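Local coordinates for alpha-glucosidase YIHQ (Escherichia coli, PDB 5AEG), which hydrolyses alpha-sulfoquinovosides, releasing sulfoquinovose from sulfoquinovosyl diacylglyceride sulfolipids and from sulfoquinovosyl glycerol, at residues 594-608 with 626-638. Numbering follows the deposited sequence.
Sequences YEDDAHTYTLKYQYL and WTLYLPEDNWVHA
Tyr594 lies against Pro631, Asp633 and Trp635. Its CB comes 4.0 Å from Pro631 CB. CG and CD1 also meet that carbon. Pro631 CG sits over the ring centre, 3.5 Å from the centroid and 4° off the normal, a CH-pi contact that takes in CD2 and CE2. CE1 passes Glu632 O, and CZ nears Asp633 OD2. At the tip, Tyr594 OH touches Trp635 CZ2 and donates to the anti lone pair of Asp633 OD2 at 2.6 Å. This hydroxyl also bonds Arg611, and Asp633 OD2 forms a salt bridge with Arg663. An alanine in place of Tyr594 would probably leave Pro631 without its aromatic cover and both Asp633 and Arg611 without their hydroxyl partner.

The extended Gln606 side chain holds Tyr629, taking its N on OE1 and giving NE2 to Tyr629 O (2.8 Å). The amide thus mimics strand pairing at that one residue. His599 CD2 lies over the Tyr629 face, toward its rim, in an edge-to-face pair with planes at 69°. Tyr629 OH donates to Asp597 OD2, though the modelled length is doubtfully short. In this C-terminal beta domain, hydroxyl and arginine together would probably keep the Asp633 carboxylate ionised.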
ATOM      1  N   TYR A 594      17.033 -16.316  -2.089  1.00 21.06           N
ATOM      2  CA  TYR A 594      17.694 -16.973  -3.232  1.00 21.23           C
ATOM      3  C   TYR A 594      18.443 -15.860  -3.974  1.00 21.21           C
ATOM      4  O   TYR A 594      18.290 -15.674  -5.135  1.00 22.41           O
ATOM      5  CB  TYR A 594      16.682 -17.769  -4.154  1.00 23.56           C
ATOM      6  CG  TYR A 594      16.001 -18.829  -3.335  1.00 22.73           C
ATOM      7  CD1 TYR A 594      16.597 -20.104  -3.175  1.00 23.35           C
ATOM      8  CD2 TYR A 594      14.846 -18.560  -2.612  1.00 21.33           C
ATOM      9  CE1 TYR A 594      16.050 -21.051  -2.289  1.00 25.72           C
ATOM     10  CE2 TYR A 594      14.247 -19.527  -1.772  1.00 21.91           C
ATOM     11  CZ  TYR A 594      14.819 -20.794  -1.654  1.00 24.74           C
ATOM     12  OH  TYR A 594      14.352 -21.736  -0.770  1.00 23.66           O
ATOM     13  N   GLU A 595      19.303 -15.130  -3.254  1.00 22.39           N
ATOM     14  CA  GLU A 595      19.978 -13.941  -3.806  1.00 27.15           C
ATOM     15  C   GLU A 595      20.810 -14.177  -5.005  1.00 29.64           C
ATOM     16  O   GLU A 595      20.895 -13.295  -5.866  1.00 27.26           O
ATOM     17  CB  GLU A 595      20.872 -13.257  -2.744  1.00 29.20           C
ATOM     18  CG  GLU A 595      20.143 -12.439  -1.723  1.00 30.34           C
ATOM     19  CD  GLU A 595      21.074 -11.526  -0.943  1.00 31.79           C
ATOM     20  OE1 GLU A 595      22.296 -11.468  -1.299  1.00 31.67           O
ATOM     21  OE2 GLU A 595      20.601 -10.809  -0.034  1.00 26.32           O
ATOM     22  N   ASP A 596      21.376 -15.399  -5.130  1.00 26.90           N
ATOM     23  CA  ASP A 596      22.280 -15.710  -6.213  1.00 30.82           C
ATOM     24  C   ASP A 596      21.536 -16.152  -7.444  1.00 29.76           C
ATOM     25  O   ASP A 596      22.158 -16.408  -8.436  1.00 27.88           O
ATOM     26  CB  ASP A 596      23.315 -16.776  -5.749  1.00 37.34           C
ATOM     27  CG  ASP A 596      22.639 -18.057  -5.199  1.00 48.70           C
ATOM     28  OD1 ASP A 596      21.398 -18.047  -4.750  1.00 47.21           O
ATOM     29  OD2 ASP A 596      23.381 -19.065  -5.142  1.00 64.88           O
ATOM     30  N   ASP A 597      20.194 -16.289  -7.392  1.00 24.30           N
ATOM     31  CA  ASP A 597      19.422 -16.757  -8.538  1.00 24.11           C
ATOM     32  C   ASP A 597      18.913 -15.554  -9.347  1.00 27.95           C
ATOM     33  O   ASP A 597      17.969 -14.830  -8.892  1.00 25.77           O
ATOM     34  CB  ASP A 597      18.283 -17.677  -8.081  1.00 23.75           C
ATOM     35  CG  ASP A 597      17.510 -18.287  -9.199  1.00 23.41           C
ATOM     36  OD1 ASP A 597      17.409 -17.671 -10.282  1.00 30.26           O
ATOM     37  OD2 ASP A 597      16.897 -19.388  -9.022  1.00 26.31           O
ATOM     38  N   ALA A 598      19.520 -15.350 -10.521  1.00 24.01           N
ATOM     39  CA  ALA A 598      19.206 -14.174 -11.380  1.00 27.53           C
ATOM     40  C   ALA A 598      17.729 -14.092 -11.828  1.00 28.08           C
ATOM     41  O   ALA A 598      17.155 -13.010 -11.913  1.00 25.50           O
ATOM     42  CB  ALA A 598      20.111 -14.143 -12.606  1.00 29.33           C
ATOM     43  N   HIS A 599      17.083 -15.251 -11.990  1.00 26.10           N
ATOM     44  CA  HIS A 599      15.748 -15.306 -12.483  1.00 26.71           C
ATOM     45  C   HIS A 599      14.753 -14.729 -11.456  1.00 24.63           C
ATOM     46  O   HIS A 599      13.729 -14.128 -11.833  1.00 27.67           O
ATOM     47  CB  HIS A 599      15.372 -16.728 -12.885  1.00 28.61           C
ATOM     48  CG  HIS A 599      14.108 -16.764 -13.694  1.00 36.20           C
ATOM     49  ND1 HIS A 599      13.953 -16.047 -14.871  1.00 40.14           N
ATOM     50  CD2 HIS A 599      12.907 -17.338 -13.455  1.00 37.60           C
ATOM     51  CE1 HIS A 599      12.722 -16.201 -15.324  1.00 39.97           C
ATOM     52  NE2 HIS A 599      12.073 -17.008 -14.499  1.00 31.87           N
ATOM     53  N   THR A 600      15.068 -14.858 -10.214  1.00 21.20           N
ATOM     54  CA  THR A 600      14.095 -14.485  -9.133  1.00 21.35           C
ATOM     55  C   THR A 600      13.853 -12.937  -9.113  1.00 24.74           C
ATOM     56  O   THR A 600      12.814 -12.493  -8.597  1.00 22.24           O
ATOM     57  CB  THR A 600      14.513 -14.899  -7.758  1.00 22.19           C
ATOM     58  OG1 THR A 600      15.732 -14.234  -7.337  1.00 23.65           O
ATOM     59  CG2 THR A 600      14.649 -16.464  -7.641  1.00 21.69           C
ATOM     60  N   TYR A 601      14.740 -12.171  -9.777  1.00 22.43           N
ATOM     61  CA  TYR A 601      14.675 -10.699  -9.712  1.00 24.13           C
ATOM     62  C   TYR A 601      13.625 -10.175 -10.624  1.00 22.77           C
ATOM     63  O   TYR A 601      13.231  -9.009 -10.516  1.00 24.50           O
ATOM     64  CB  TYR A 601      16.079 -10.060  -9.973  1.00 22.72           C
ATOM     65  CG  TYR A 601      17.073 -10.353  -8.853  1.00 22.75           C
ATOM     66  CD1 TYR A 601      17.873 -11.510  -8.853  1.00 21.94           C
ATOM     67  CD2 TYR A 601      17.251  -9.473  -7.812  1.00 22.11           C
ATOM     68  CE1 TYR A 601      18.749 -11.771  -7.818  1.00 23.83           C
ATOM     69  CE2 TYR A 601      18.134  -9.713  -6.776  1.00 24.45           C
ATOM     70  CZ  TYR A 601      18.900 -10.883  -6.783  1.00 23.10           C
ATOM     71  OH  TYR A 601      19.757 -11.060  -5.721  1.00 23.78           O
ATOM     72  N   THR A 602      13.172 -10.975 -11.589  1.00 21.97           N
ATOM     73  CA  THR A 602      12.242 -10.494 -12.563  1.00 24.58           C
ATOM     74  C   THR A 602      10.809 -11.083 -12.351  1.00 23.06           C
ATOM     75  O   THR A 602       9.965 -10.846 -13.164  1.00 24.30           O
ATOM     76  CB  THR A 602      12.715 -10.823 -13.999  1.00 27.98           C
ATOM     77  OG1 THR A 602      12.850 -12.208 -14.133  1.00 36.30           O
ATOM     78  CG2 THR A 602      14.068 -10.130 -14.327  1.00 37.92           C
ATOM     79  N   LEU A 603      10.623 -11.884 -11.317  1.00 19.65           N
ATOM     80  CA  LEU A 603       9.351 -12.478 -11.013  1.00 21.21           C
ATOM     81  C   LEU A 603       8.436 -11.350 -10.437  1.00 19.82           C
ATOM     82  O   LEU A 603       8.889 -10.490  -9.630  1.00 19.11           O
ATOM     83  CB  LEU A 603       9.472 -13.602  -9.998  1.00 21.76           C
ATOM     84  CG  LEU A 603      10.311 -14.838 -10.432  1.00 21.34           C
ATOM     85  CD1 LEU A 603      10.462 -15.768  -9.253  1.00 23.11           C
ATOM     86  CD2 LEU A 603       9.702 -15.526 -11.615  1.00 25.24           C
ATOM     87  N   LYS A 604       7.184 -11.434 -10.807  1.00 21.11           N
ATOM     88  CA  LYS A 604       6.110 -10.462 -10.348  1.00 23.47           C
ATOM     89  C   LYS A 604       4.940 -11.123  -9.631  1.00 20.91           C
ATOM     90  O   LYS A 604       4.260 -10.465  -8.822  1.00 18.44           O
ATOM     91  CB  LYS A 604       5.516  -9.740 -11.622  1.00 23.69           C
ATOM     92  CG  LYS A 604       6.555  -9.042 -12.405  1.00 33.71           C
ATOM     93  CD  LYS A 604       6.049  -8.504 -13.772  1.00 34.30           C
ATOM     94  CE  LYS A 604       5.083  -7.411 -13.491  1.00 29.80           C
ATOM     95  NZ  LYS A 604       4.984  -6.587 -14.734  1.00 28.92           N
ATOM     96  N   TYR A 605       4.631 -12.384  -9.987  1.00 20.60           N
ATOM     97  CA  TYR A 605       3.327 -13.040  -9.638  1.00 20.65           C
ATOM     98  C   TYR A 605       3.505 -14.299  -8.719  1.00 20.90           C
ATOM     99  O   TYR A 605       2.608 -15.113  -8.604  1.00 22.25           O
ATOM    100  CB  TYR A 605       2.533 -13.311 -10.915  1.00 20.56           C
ATOM    101  CG  TYR A 605       2.264 -12.033 -11.698  1.00 18.85           C
ATOM    102  CD1 TYR A 605       1.511 -10.980 -11.120  1.00 19.09           C
ATOM    103  CD2 TYR A 605       2.753 -11.850 -12.991  1.00 23.05           C
ATOM    104  CE1 TYR A 605       1.291  -9.794 -11.798  1.00 17.75           C
ATOM    105  CE2 TYR A 605       2.504 -10.674 -13.696  1.00 21.02           C
ATOM    106  CZ  TYR A 605       1.780  -9.651 -13.089  1.00 20.43           C
ATOM    107  OH  TYR A 605       1.589  -8.454 -13.786  1.00 20.51           O
ATOM    108  N   GLN A 606       4.649 -14.384  -8.039  1.00 17.83           N
ATOM    109  CA  GLN A 606       4.880 -15.351  -7.003  1.00 19.42           C
ATOM    110  C   GLN A 606       5.747 -14.802  -5.928  1.00 18.94           C
ATOM    111  O   GLN A 606       6.429 -13.788  -6.085  1.00 19.65           O
ATOM    112  CB  GLN A 606       5.496 -16.631  -7.641  1.00 20.01           C
ATOM    113  CG  GLN A 606       6.762 -16.445  -8.342  1.00 19.26           C
ATOM    114  CD  GLN A 606       7.360 -17.783  -8.809  1.00 19.31           C
ATOM    115  OE1 GLN A 606       7.033 -18.277  -9.912  1.00 19.95           O
ATOM    116  NE2 GLN A 606       8.103 -18.424  -7.937  1.00 21.23           N
ATOM    117  N   TYR A 607       5.651 -15.471  -4.763  1.00 17.81           N
ATOM    118  CA  TYR A 607       6.188 -15.013  -3.550  1.00 18.47           C
ATOM    119  C   TYR A 607       6.472 -16.126  -2.612  1.00 20.26           C
ATOM    120  O   TYR A 607       6.010 -17.236  -2.814  1.00 18.75           O
ATOM    121  CB  TYR A 607       5.306 -13.952  -2.825  1.00 19.37           C
ATOM    122  CG  TYR A 607       3.946 -14.433  -2.424  1.00 17.86           C
ATOM    123  CD1 TYR A 607       2.874 -14.494  -3.372  1.00 20.43           C
ATOM    124  CD2 TYR A 607       3.669 -14.808  -1.130  1.00 20.00           C
ATOM    125  CE1 TYR A 607       1.595 -14.938  -3.002  1.00 18.18           C
ATOM    126  CE2 TYR A 607       2.387 -15.272  -0.760  1.00 18.56           C
ATOM    127  CZ  TYR A 607       1.355 -15.317  -1.698  1.00 17.83           C
ATOM    128  OH  TYR A 607       0.116 -15.736  -1.253  1.00 19.24           O
ATOM    129  N   LEU A 608       7.271 -15.809  -1.600  1.00 17.86           N
ATOM    130  CA  LEU A 608       7.460 -16.704  -0.453  1.00 20.44           C
ATOM    131  C   LEU A 608       6.583 -16.199   0.724  1.00 19.81           C
ATOM    132  O   LEU A 608       6.539 -14.998   1.027  1.00 20.35           O
ATOM    133  CB  LEU A 608       8.916 -16.728  -0.036  1.00 20.27           C
ATOM    134  CG  LEU A 608       9.923 -17.258  -1.024  1.00 18.99           C
ATOM    135  CD1 LEU A 608      11.386 -16.958  -0.584  1.00 22.21           C
ATOM    136  CD2 LEU A 608       9.730 -18.703  -1.357  1.00 22.26           C
ATOM    137  N   TRP A 626      -0.895 -24.761 -13.979  1.00 20.89           N
ATOM    138  CA  TRP A 626      -0.210 -23.516 -13.739  1.00 24.38           C
ATOM    139  C   TRP A 626       1.313 -23.745 -13.783  1.00 22.78           C
ATOM    140  O   TRP A 626       1.805 -24.801 -13.340  1.00 23.51           O
ATOM    141  CB  TRP A 626      -0.610 -22.955 -12.364  1.00 22.62           C
ATOM    142  CG  TRP A 626      -0.215 -21.514 -12.178  1.00 21.59           C
ATOM    143  CD1 TRP A 626       0.708 -21.001 -11.360  1.00 23.90           C
ATOM    144  CD2 TRP A 626      -0.837 -20.429 -12.833  1.00 22.32           C
ATOM    145  NE1 TRP A 626       0.717 -19.609 -11.465  1.00 21.57           N
ATOM    146  CE2 TRP A 626      -0.194 -19.242 -12.396  1.00 22.43           C
ATOM    147  CE3 TRP A 626      -1.872 -20.346 -13.819  1.00 22.04           C
ATOM    148  CZ2 TRP A 626      -0.569 -17.997 -12.861  1.00 22.13           C
ATOM    149  CZ3 TRP A 626      -2.239 -19.060 -14.316  1.00 22.51           C
ATOM    150  CH2 TRP A 626      -1.536 -17.939 -13.858  1.00 22.67           C
ATOM    151  N   THR A 627       2.002 -22.755 -14.320  1.00 23.73           N
ATOM    152  CA  THR A 627       3.488 -22.782 -14.578  1.00 24.10           C
ATOM    153  C   THR A 627       4.076 -21.675 -13.754  1.00 25.04           C
ATOM    154  O   THR A 627       3.527 -20.554 -13.704  1.00 22.34           O
ATOM    155  CB  THR A 627       3.720 -22.630 -16.095  1.00 24.21           C
ATOM    156  OG1 THR A 627       3.146 -23.744 -16.785  1.00 26.01           O
ATOM    157  CG2 THR A 627       5.213 -22.560 -16.440  1.00 30.33           C
ATOM    158  N   LEU A 628       5.145 -21.977 -13.031  1.00 22.50           N
ATOM    159  CA  LEU A 628       5.786 -21.084 -12.116  1.00 20.69           C
ATOM    160  C   LEU A 628       7.245 -21.503 -12.064  1.00 21.66           C
ATOM    161  O   LEU A 628       7.639 -22.496 -12.725  1.00 23.04           O
ATOM    162  CB  LEU A 628       5.182 -21.215 -10.730  1.00 22.07           C
ATOM    163  CG  LEU A 628       5.270 -22.617 -10.164  1.00 20.32           C
ATOM    164  CD1 LEU A 628       5.822 -22.525  -8.760  1.00 20.88           C
ATOM    165  CD2 LEU A 628       3.911 -23.319 -10.196  1.00 22.65           C
ATOM    166  N   TYR A 629       7.999 -20.776 -11.256  1.00 21.53           N
ATOM    167  CA  TYR A 629       9.427 -20.969 -11.124  1.00 19.78           C
ATOM    168  C   TYR A 629       9.782 -21.422  -9.742  1.00 22.47           C
ATOM    169  O   TYR A 629       9.449 -20.770  -8.769  1.00 20.62           O
ATOM    170  CB  TYR A 629      10.203 -19.650 -11.518  1.00 22.60           C
ATOM    171  CG  TYR A 629      11.680 -19.850 -11.379  1.00 22.98           C
ATOM    172  CD1 TYR A 629      12.399 -20.631 -12.340  1.00 25.21           C
ATOM    173  CD2 TYR A 629      12.371 -19.364 -10.294  1.00 23.26           C
ATOM    174  CE1 TYR A 629      13.806 -20.811 -12.222  1.00 25.42           C
ATOM    175  CE2 TYR A 629      13.764 -19.565 -10.165  1.00 25.78           C
ATOM    176  CZ  TYR A 629      14.454 -20.338 -11.127  1.00 24.94           C
ATOM    177  OH  TYR A 629      15.849 -20.513 -10.927  1.00 25.72           O
ATOM    178  N   LEU A 630      10.574 -22.511  -9.625  1.00 21.59           N
ATOM    179  CA  LEU A 630      11.154 -22.852  -8.356  1.00 22.14           C
ATOM    180  C   LEU A 630      12.664 -22.583  -8.338  1.00 24.47           C
ATOM    181  O   LEU A 630      13.371 -23.030  -9.269  1.00 23.37           O
ATOM    182  CB  LEU A 630      10.922 -24.355  -8.066  1.00 22.13           C
ATOM    183  CG  LEU A 630       9.462 -24.827  -7.970  1.00 24.37           C
ATOM    184  CD1 LEU A 630       9.370 -26.389  -7.778  1.00 24.46           C
ATOM    185  CD2 LEU A 630       8.765 -24.170  -6.824  1.00 26.45           C
ATOM    186  N   PRO A 631      13.138 -21.813  -7.347  1.00 22.77           N
ATOM    187  CA  PRO A 631      14.572 -21.663  -7.234  1.00 22.97           C
ATOM    188  C   PRO A 631      15.155 -23.041  -6.684  1.00 25.30           C
ATOM    189  O   PRO A 631      14.379 -23.997  -6.342  1.00 23.31           O
ATOM    190  CB  PRO A 631      14.754 -20.583  -6.205  1.00 22.52           C
ATOM    191  CG  PRO A 631      13.573 -20.824  -5.246  1.00 23.82           C
ATOM    192  CD  PRO A 631      12.466 -21.375  -6.120  1.00 25.17           C
ATOM    193  N   GLU A 632      16.470 -23.157  -6.701  1.00 25.47           N
ATOM    194  CA  GLU A 632      17.101 -24.434  -6.338  1.00 25.00           C
ATOM    195  C   GLU A 632      16.952 -24.753  -4.869  1.00 23.28           C
ATOM    196  O   GLU A 632      17.469 -24.057  -3.989  1.00 27.07           O
ATOM    197  CB  GLU A 632      18.623 -24.439  -6.761  1.00 29.91           C
ATOM    198  CG  GLU A 632      19.204 -25.884  -6.841  1.00 33.55           C
ATOM    199  CD  GLU A 632      18.416 -26.793  -7.803  1.00 37.06           C
ATOM    200  OE1 GLU A 632      18.552 -26.709  -9.082  1.00 38.00           O
ATOM    201  OE2 GLU A 632      17.614 -27.625  -7.288  1.00 37.33           O
ATOM    202  N   ASP A 633      16.151 -25.774  -4.589  1.00 26.21           N
ATOM    203  CA  ASP A 633      15.876 -26.178  -3.238  1.00 27.20           C
ATOM    204  C   ASP A 633      15.145 -27.482  -3.400  1.00 22.97           C
ATOM    205  O   ASP A 633      14.798 -27.893  -4.479  1.00 26.85           O
ATOM    206  CB  ASP A 633      15.048 -25.148  -2.397  1.00 26.88           C
ATOM    207  CG  ASP A 633      15.455 -25.081  -0.970  1.00 28.92           C
ATOM    208  OD1 ASP A 633      15.746 -26.152  -0.415  1.00 28.84           O
ATOM    209  OD2 ASP A 633      15.441 -24.002  -0.299  1.00 27.54           O
ATOM    210  N   ASN A 634      14.942 -28.124  -2.283  1.00 24.36           N
ATOM    211  CA  ASN A 634      14.086 -29.336  -2.263  1.00 26.57           C
ATOM    212  C   ASN A 634      12.640 -28.953  -1.877  1.00 21.65           C
ATOM    213  O   ASN A 634      12.377 -28.714  -0.723  1.00 25.76           O
ATOM    214  CB  ASN A 634      14.705 -30.375  -1.363  1.00 27.99           C
ATOM    215  CG  ASN A 634      15.996 -30.979  -2.053  1.00 36.68           C
ATOM    216  OD1 ASN A 634      16.020 -31.376  -3.290  1.00 43.66           O
ATOM    217  ND2 ASN A 634      17.051 -30.901  -1.348  1.00 36.05           N
ATOM    218  N   TRP A 635      11.802 -28.938  -2.883  1.00 21.54           N
ATOM    219  CA  TRP A 635      10.412 -28.443  -2.792  1.00 24.11           C
ATOM    220  C   TRP A 635       9.480 -29.617  -2.724  1.00 24.64           C
ATOM    221  O   TRP A 635       9.738 -30.658  -3.324  1.00 27.05           O
ATOM    222  CB  TRP A 635      10.103 -27.554  -3.993  1.00 23.13           C
ATOM    223  CG  TRP A 635      10.832 -26.269  -3.952  1.00 22.69           C
ATOM    224  CD1 TRP A 635      11.892 -25.939  -4.732  1.00 22.40           C
ATOM    225  CD2 TRP A 635      10.649 -25.164  -3.035  1.00 21.75           C
ATOM    226  NE1 TRP A 635      12.299 -24.705  -4.439  1.00 23.83           N
ATOM    227  CE2 TRP A 635      11.611 -24.229  -3.350  1.00 24.49           C
ATOM    228  CE3 TRP A 635       9.757 -24.886  -1.999  1.00 22.49           C
ATOM    229  CZ2 TRP A 635      11.707 -23.035  -2.702  1.00 23.57           C
ATOM    230  CZ3 TRP A 635       9.832 -23.689  -1.384  1.00 23.63           C
ATOM    231  CH2 TRP A 635      10.806 -22.785  -1.720  1.00 23.50           C
ATOM    232  N   VAL A 636       8.416 -29.471  -1.937  1.00 23.76           N
ATOM    233  CA  VAL A 636       7.346 -30.449  -1.865  1.00 23.56           C
ATOM    234  C   VAL A 636       6.014 -29.778  -2.168  1.00 24.04           C
ATOM    235  O   VAL A 636       5.696 -28.769  -1.504  1.00 19.85           O
ATOM    236  CB  VAL A 636       7.271 -31.019  -0.424  1.00 22.68           C
ATOM    237  CG1 VAL A 636       6.223 -32.103  -0.385  1.00 23.99           C
ATOM    238  CG2 VAL A 636       8.612 -31.571  -0.043  1.00 26.71           C
ATOM    239  N   HIS A 637       5.331 -30.239  -3.195  1.00 21.67           N
ATOM    240  CA  HIS A 637       4.000 -29.749  -3.530  1.00 22.59           C
ATOM    241  C   HIS A 637       3.027 -30.032  -2.371  1.00 27.45           C
ATOM    242  O   HIS A 637       2.890 -31.201  -1.917  1.00 25.61           O
ATOM    243  CB  HIS A 637       3.571 -30.353  -4.830  1.00 23.46           C
ATOM    244  CG  HIS A 637       2.237 -29.908  -5.340  1.00 26.45           C
ATOM    245  ND1 HIS A 637       1.144 -30.750  -5.408  1.00 27.85           N
ATOM    246  CD2 HIS A 637       1.807 -28.705  -5.775  1.00 27.10           C
ATOM    247  CE1 HIS A 637       0.107 -30.086  -5.874  1.00 28.92           C
ATOM    248  NE2 HIS A 637       0.487 -28.856  -6.152  1.00 25.51           N
ATOM    249  N   ALA A 638       2.354 -28.982  -1.865  1.00 22.84           N
ATOM    250  CA  ALA A 638       1.544 -29.098  -0.651  1.00 23.06           C
ATOM    251  C   ALA A 638       0.434 -30.157  -0.743  1.00 21.65           C
ATOM    252  O   ALA A 638       0.079 -30.744   0.276  1.00 24.82           O
ATOM    253  CB  ALA A 638       0.851 -27.782  -0.314  1.00 23.37           C
TER
HETATM  254  O   HOH W   1      18.246 -21.106  -7.333  1.00 31.04           O
HETATM  255  O   HOH W   2       1.487 -16.967 -10.350  1.00 30.57           O